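Local coordinates for protein cellulase (Clostridium cellulovorans, PDB 6UI3) that probably hydrolyses internal beta-1,4 links of cellulose and related plant polysaccharides, this chain being the glycoside hydrolase family 5 domain of a longer protein, at residues 32-37 with 105-110; 63-68 with 89-94. All coordinates share one frame; numbering follows the deposited sequence. Where two conformers were deposited one is given.

Interaction 1 of 2, residues 32-37 with 105-110; sequences TLESVG and NIHHNK
The imidazole of His108 meets Glu34 O at its edge, in the ring plane, with His108 CD2 3.7 Å from Glu34 O, and carries CD2 of His107 on one face, over the ring centre. The His107 ring has Asn105 CG and His108 CG at its edge. Beside this pair, where the two CD2 atoms come together, lies the aliphatic part of Glu34: its CG lies 3.5 Å from His108 CD2 and 3.6 Å from His107 CD2, reaching both rings obliquely, while its CB also touches His107. Glu34 runs alongside both histidines, pointing the same way, its carboxylate turned 63° from the His107 ring and 33° from that of His108. With CG set between backbone N and carbonyl carbon (chi1 85°) and a bend at chi2, the carboxylate folds back over its own loop. There Thr32 N donates to Glu34 OE1 over 2.8 Å, from above the carboxylate plane, and Asn31 N binds OE2. A water donates to Glu34 OE2 and is also hydrogen-bonded to His108 NE2, 2.8 Å from each. Asn105 ND2 donates to His107 ND1 (3.0 Å) nearly in the ring plane, which helps to set the ring's rotation. The two loops follow strands 25-29 and 101-105 at the C-terminal ends of the barrel strands, the active-site side in family 5 hydrolases. No direct hydrogen bond crosses between the segments: the side-chain polar link runs through one water, and two backbone N-H groups, one on each oxygen, hold the carboxylate in its own loop, so the histidines meet Glu34 mostly through its CB and CG.

Interaction 2 of 2, residues 63-68 with 89-94; sequences VRIPVR and ETVVNY
Ile65 and Val92 cross at about a right angle, the end of the isoleucine meeting the flank of the valine. The closest approaches on the strand side are all made by Ile65 CD1, which lies 3.9 Å from Val92 CG2 and equally far from Val92 CA, close against the helix backbone. Val91, one residue earlier, sends its CB toward the strand and brings CG1 to 3.9 Å from the same Ile65 CD1. At Val92 the CB runs across that direction instead, and it is CG2, beside the backbone N, that turns to the isoleucine. An extended chi2 (162°) carries Ile65 CD1 out from the strand until it rests against both valines. The pairing belongs to a beta-alpha-beta crossover, strand 62-65, helix 82-96 and strand 101-105, in an eight-stranded TIM barrel whose helices pack on the outside of the sheet. Val92 accordingly also touches Ala102 and Val104 of the next strand, and Val91 meets Phe52 of helix 49-58, so that the helix face lies over more than one strand and beside its neighbouring helix. Arg64, the residue before Ile65, extends into the barrel, where it forms a salt bridge with Asp148 and hydrogen bonds to Asn28 and Gln271. Ile65 itself is buried in an apolar layer, and its backbone is hydrogen-bonded to that of Ile103 on strand 101-105.

How the interactions relate
The centres of the two interactions lie about 12 Å apart in one TIM barrel. Along the chain 32-37 comes first, then 63-68 and 89-94, and last 105-110, so both segments of interaction 2 fall between those of interaction 1. Interaction 2 joins strand 62-65 to helix 82-96 on the outside of the barrel; interaction 1 joins the loops after the flanking strands 25-29 and 101-105. The far end of segment 63-68 reaches both loops of interaction 1: Arg68 probably hydrogen-bonds through its N to Leu33 O and through its NE to Glu34 O, while Val67 N binds Asn105 OD1. Barrel wall and loops at the probable substrate-binding end are thereby tied together.

Interaction 1 of 2, residues 32-37 with 105-110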
loop_
_atom_site.group_PDB
_atom_site.type_symbol
_atom_site.label_atom_id
_atom_site.label_comp_id
_atom_site.label_asym_id
_atom_site.label_seq_id
_atom_site.Cartn_x
_atom_site.Cartn_y
_atom_site.Cartn_z
ATOM N N THR A 32 3.616 -7.962 -9.085
ATOM C CA THR A 32 2.546 -8.424 -9.968
ATOM C C THR A 32 2.214 -7.295 -10.951
ATOM O O THR A 32 2.975 -7.092 -11.898
ATOM C CB THR A 32 1.389 -8.966 -9.133
ATOM O OG1 THR A 32 1.907 -9.948 -8.216
ATOM C CG2 THR A 32 0.353 -9.664 -9.986
ATOM N N LEU A 33 1.133 -6.535 -10.740
ATOM C CA LEU A 33 0.741 -5.517 -11.715
ATOM C C LEU A 33 1.606 -4.267 -11.696
ATOM O O LEU A 33 1.415 -3.400 -12.559
ATOM C CB LEU A 33 -0.742 -5.170 -11.592
ATOM C CG LEU A 33 -1.676 -6.268 -12.117
ATOM C CD1 LEU A 33 -3.079 -6.049 -11.600
ATOM C CD2 LEU A 33 -1.653 -6.306 -13.646
ATOM N N GLU A 34 2.580 -4.172 -10.792
ATOM C CA GLU A 34 3.584 -3.122 -10.868
ATOM C C GLU A 34 4.861 -3.560 -11.576
ATOM O O GLU A 34 5.792 -2.754 -11.681
ATOM C CB GLU A 34 3.908 -2.542 -9.480
ATOM C CG GLU A 34 4.948 -3.286 -8.664
ATOM C CD GLU A 34 4.491 -4.579 -7.996
ATOM O OE1 GLU A 34 3.522 -5.238 -8.432
ATOM O OE2 GLU A 34 5.178 -4.960 -7.011
ATOM N N SER A 35 4.926 -4.795 -12.063
ATOM C CA SER A 35 6.155 -5.300 -12.674
ATOM C C SER A 35 6.433 -4.629 -14.021
ATOM O O SER A 35 5.518 -4.206 -14.737
ATOM C CB SER A 35 6.036 -6.809 -12.931
ATOM O OG SER A 35 5.752 -7.551 -11.760
ATOM N N VAL A 36 7.712 -4.594 -14.405
ATOM C CA VAL A 36 8.056 -4.269 -15.787
ATOM C C VAL A 36 7.583 -5.407 -16.675
ATOM O O VAL A 36 7.898 -6.573 -16.420
ATOM C CB VAL A 36 9.571 -4.063 -15.936
ATOM C CG1 VAL A 36 9.936 -3.867 -17.410
ATOM C CG2 VAL A 36 10.049 -2.880 -15.107
ATOM N N GLY A 37 6.821 -5.080 -17.714
ATOM C CA GLY A 37 6.341 -6.080 -18.641
ATOM C C GLY A 37 4.985 -6.658 -18.321
ATOM O O GLY A 37 4.579 -7.637 -18.956
ATOM N N ASN A 105 -3.517 1.847 -6.720
ATOM C CA ASN A 105 -2.594 2.972 -6.652
ATOM C C ASN A 105 -1.973 3.232 -8.026
ATOM O O ASN A 105 -2.386 2.675 -9.041
ATOM C CB ASN A 105 -1.534 2.732 -5.561
ATOM C CG ASN A 105 -0.511 1.673 -5.936
ATOM O OD1 ASN A 105 -0.535 1.127 -7.040
ATOM N ND2 ASN A 105 0.393 1.363 -4.997
ATOM N N ILE A 106 -0.992 4.141 -8.032
ATOM C CA ILE A 106 0.011 4.284 -9.082
ATOM C C ILE A 106 1.333 3.857 -8.462
ATOM O O ILE A 106 1.714 4.380 -7.411
ATOM C CB ILE A 106 0.087 5.743 -9.584
ATOM C CG1 ILE A 106 -1.254 6.189 -10.183
ATOM C CG2 ILE A 106 1.241 5.893 -10.579
ATOM C CD1 ILE A 106 -1.265 7.632 -10.679
ATOM N N HIS A 107 2.033 2.923 -9.107
ATOM C CA HIS A 107 3.159 2.221 -8.476
ATOM C C HIS A 107 4.233 2.001 -9.530
ATOM O O HIS A 107 4.030 1.275 -10.504
ATOM C CB HIS A 107 2.639 0.890 -7.917
ATOM C CG HIS A 107 3.469 0.258 -6.846
ATOM N ND1 HIS A 107 2.955 -0.024 -5.597
ATOM C CD2 HIS A 107 4.734 -0.211 -6.860
ATOM C CE1 HIS A 107 3.888 -0.634 -4.889
ATOM N NE2 HIS A 107 4.972 -0.759 -5.626
ATOM N N HIS A 108 5.374 2.655 -9.358
ATOM C CA HIS A 108 6.517 2.558 -10.258
ATOM C C HIS A 108 6.293 3.185 -11.639
ATOM O O HIS A 108 7.099 2.936 -12.537
ATOM C CB HIS A 108 7.052 1.134 -10.473
ATOM C CG HIS A 108 7.460 0.412 -9.226
ATOM N ND1 HIS A 108 7.985 1.047 -8.118
ATOM C CD2 HIS A 108 7.445 -0.909 -8.934
ATOM C CE1 HIS A 108 8.249 0.146 -7.186
ATOM N NE2 HIS A 108 7.942 -1.051 -7.660
ATOM N N ASN A 109 5.245 3.978 -11.854
ATOM C CA ASN A 109 5.269 4.853 -13.016
ATOM C C ASN A 109 6.572 5.646 -12.974
ATOM O O ASN A 109 7.081 5.972 -11.896
ATOM C CB ASN A 109 4.115 5.856 -12.994
ATOM C CG ASN A 109 2.888 5.362 -13.715
ATOM O OD1 ASN A 109 2.455 4.215 -13.558
ATOM N ND2 ASN A 109 2.282 6.244 -14.489
ATOM N N LYS A 110 7.095 5.997 -14.147
ATOM C CA LYS A 110 8.304 6.814 -14.210
ATOM C C LYS A 110 8.194 8.056 -13.328
ATOM O O LYS A 110 9.153 8.437 -12.654
ATOM C CB LYS A 110 8.564 7.221 -15.663
ATOM C CG LYS A 110 9.781 8.106 -15.859
ATOM C CD LYS A 110 11.061 7.327 -15.682
ATOM C CE LYS A 110 12.182 7.867 -16.569
ATOM N NZ LYS A 110 13.221 6.824 -16.852
HETATM O O HOH W 1 7.356 -3.432 -6.277
#

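Interaction 2 of 2, residues 63-68 with 89-94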
loop_
_atom_site.group_PDB
_atom_site.type_symbol
_atom_site.label_atom_id
_atom_site.label_comp_id
_atom_site.label_asym_id
_atom_site.label_seq_id
_atom_site.Cartn_x
_atom_site.Cartn_y
_atom_site.Cartn_z
ATOM N N VAL A 63 -6.702 -6.183 0.623
ATOM C CA VAL A 63 -5.655 -6.443 -0.359
ATOM C C VAL A 63 -5.294 -5.148 -1.075
ATOM O O VAL A 63 -6.158 -4.485 -1.666
ATOM C CB VAL A 63 -6.062 -7.517 -1.387
ATOM C CG1 VAL A 63 -4.986 -7.643 -2.476
ATOM C CG2 VAL A 63 -6.298 -8.865 -0.712
ATOM N N ARG A 64 -4.014 -4.812 -1.069
ATOM C CA ARG A 64 -3.477 -3.712 -1.865
ATOM C C ARG A 64 -2.931 -4.255 -3.172
ATOM O O ARG A 64 -2.272 -5.310 -3.186
ATOM C CB ARG A 64 -2.411 -2.948 -1.087
ATOM C CG ARG A 64 -1.771 -1.791 -1.837
ATOM C CD ARG A 64 -1.119 -0.842 -0.856
ATOM N NE ARG A 64 -0.388 0.292 -1.398
ATOM C CZ ARG A 64 0.919 0.316 -1.671
ATOM N NH1 ARG A 64 1.652 -0.777 -1.555
ATOM N NH2 ARG A 64 1.481 1.446 -2.054
ATOM N N ILE A 65 -3.260 -3.568 -4.260
ATOM C CA ILE A 65 -2.958 -3.998 -5.618
ATOM C C ILE A 65 -2.061 -2.953 -6.278
ATOM O O ILE A 65 -2.558 -1.982 -6.878
ATOM C CB ILE A 65 -4.243 -4.200 -6.431
ATOM C CG1 ILE A 65 -5.189 -5.193 -5.746
ATOM C CG2 ILE A 65 -3.914 -4.669 -7.843
ATOM C CD1 ILE A 65 -6.612 -5.099 -6.243
ATOM N N PRO A 66 -0.740 -3.107 -6.160
ATOM C CA PRO A 66 0.195 -2.242 -6.893
ATOM C C PRO A 66 -0.070 -2.289 -8.389
ATOM O O PRO A 66 -0.156 -3.368 -8.969
ATOM C CB PRO A 66 1.559 -2.873 -6.563
ATOM C CG PRO A 66 1.367 -3.478 -5.195
ATOM C CD PRO A 66 -0.037 -4.028 -5.237
ATOM N N VAL A 67 -0.148 -1.114 -9.028
ATOM C CA VAL A 67 -0.355 -1.053 -10.474
ATOM C C VAL A 67 0.571 -0.017 -11.103
ATOM O O VAL A 67 0.518 1.170 -10.753
ATOM C CB VAL A 67 -1.807 -0.730 -10.872
ATOM C CG1 VAL A 67 -1.954 -0.735 -12.401
ATOM C CG2 VAL A 67 -2.789 -1.693 -10.231
ATOM N N ARG A 68 1.408 -0.465 -12.044
ATOM C CA ARG A 68 2.157 0.406 -12.948
ATOM C C ARG A 68 1.287 0.629 -14.180
ATOM O O ARG A 68 0.795 -0.339 -14.757
ATOM C CB ARG A 68 3.469 -0.273 -13.350
ATOM C CG ARG A 68 4.335 0.545 -14.298
ATOM C CD ARG A 68 5.537 -0.238 -14.817
ATOM N NE ARG A 68 6.341 -0.872 -13.773
ATOM C CZ ARG A 68 7.622 -0.625 -13.508
ATOM N NH1 ARG A 68 8.303 0.296 -14.163
ATOM N NH2 ARG A 68 8.217 -1.327 -12.564
ATOM N N GLU A 89 -9.532 -3.967 -12.922
ATOM C CA GLU A 89 -10.878 -4.120 -12.378
ATOM C C GLU A 89 -11.195 -5.576 -12.030
ATOM O O GLU A 89 -11.816 -5.849 -10.999
ATOM C CB GLU A 89 -11.875 -3.567 -13.394
ATOM C CG GLU A 89 -13.325 -3.704 -12.979
ATOM C CD GLU A 89 -14.290 -3.044 -13.948
ATOM O OE1 GLU A 89 -13.951 -2.922 -15.140
ATOM O OE2 GLU A 89 -15.395 -2.649 -13.510
ATOM N N THR A 90 -10.784 -6.521 -12.878
ATOM C CA THR A 90 -11.009 -7.936 -12.588
ATOM C C THR A 90 -10.334 -8.340 -11.285
ATOM O O THR A 90 -10.928 -9.050 -10.460
ATOM C CB THR A 90 -10.514 -8.786 -13.765
ATOM O OG1 THR A 90 -11.260 -8.444 -14.943
ATOM C CG2 THR A 90 -10.658 -10.269 -13.482
ATOM N N VAL A 91 -9.092 -7.892 -11.081
ATOM C CA VAL A 91 -8.369 -8.219 -9.851
ATOM C C VAL A 91 -8.995 -7.530 -8.640
ATOM O O VAL A 91 -9.145 -8.151 -7.580
ATOM C CB VAL A 91 -6.872 -7.906 -10.021
ATOM C CG1 VAL A 91 -6.129 -8.129 -8.717
ATOM C CG2 VAL A 91 -6.266 -8.748 -11.131
ATOM N N VAL A 92 -9.397 -6.261 -8.774
ATOM C CA VAL A 92 -10.150 -5.593 -7.710
ATOM C C VAL A 92 -11.326 -6.465 -7.293
ATOM O O VAL A 92 -11.595 -6.657 -6.100
ATOM C CB VAL A 92 -10.618 -4.197 -8.162
ATOM C CG1 VAL A 92 -11.702 -3.634 -7.247
ATOM C CG2 VAL A 92 -9.430 -3.239 -8.206
ATOM N N ASN A 93 -12.047 -6.997 -8.282
ATOM C CA ASN A 93 -13.236 -7.785 -7.988
ATOM C C ASN A 93 -12.934 -9.145 -7.381
ATOM O O ASN A 93 -13.819 -9.706 -6.733
ATOM C CB ASN A 93 -14.114 -7.846 -9.227
ATOM C CG ASN A 93 -14.946 -6.594 -9.380
ATOM O OD1 ASN A 93 -15.661 -6.213 -8.461
ATOM N ND2 ASN A 93 -14.866 -5.955 -10.522
ATOM N N TYR A 94 -11.725 -9.689 -7.540
ATOM C CA TYR A 94 -11.379 -10.881 -6.772
ATOM C C TYR A 94 -11.459 -10.586 -5.277
ATOM O O TYR A 94 -11.861 -11.443 -4.479
ATOM C CB TYR A 94 -9.967 -11.366 -7.097
ATOM C CG TYR A 94 -9.690 -11.839 -8.512
ATOM C CD1 TYR A 94 -10.702 -12.272 -9.357
ATOM C CD2 TYR A 94 -8.382 -11.869 -8.993
ATOM C CE1 TYR A 94 -10.414 -12.710 -10.658
ATOM C CE2 TYR A 94 -8.087 -12.297 -10.278
ATOM C CZ TYR A 94 -9.102 -12.709 -11.103
ATOM O OH TYR A 94 -8.820 -13.140 -12.388
#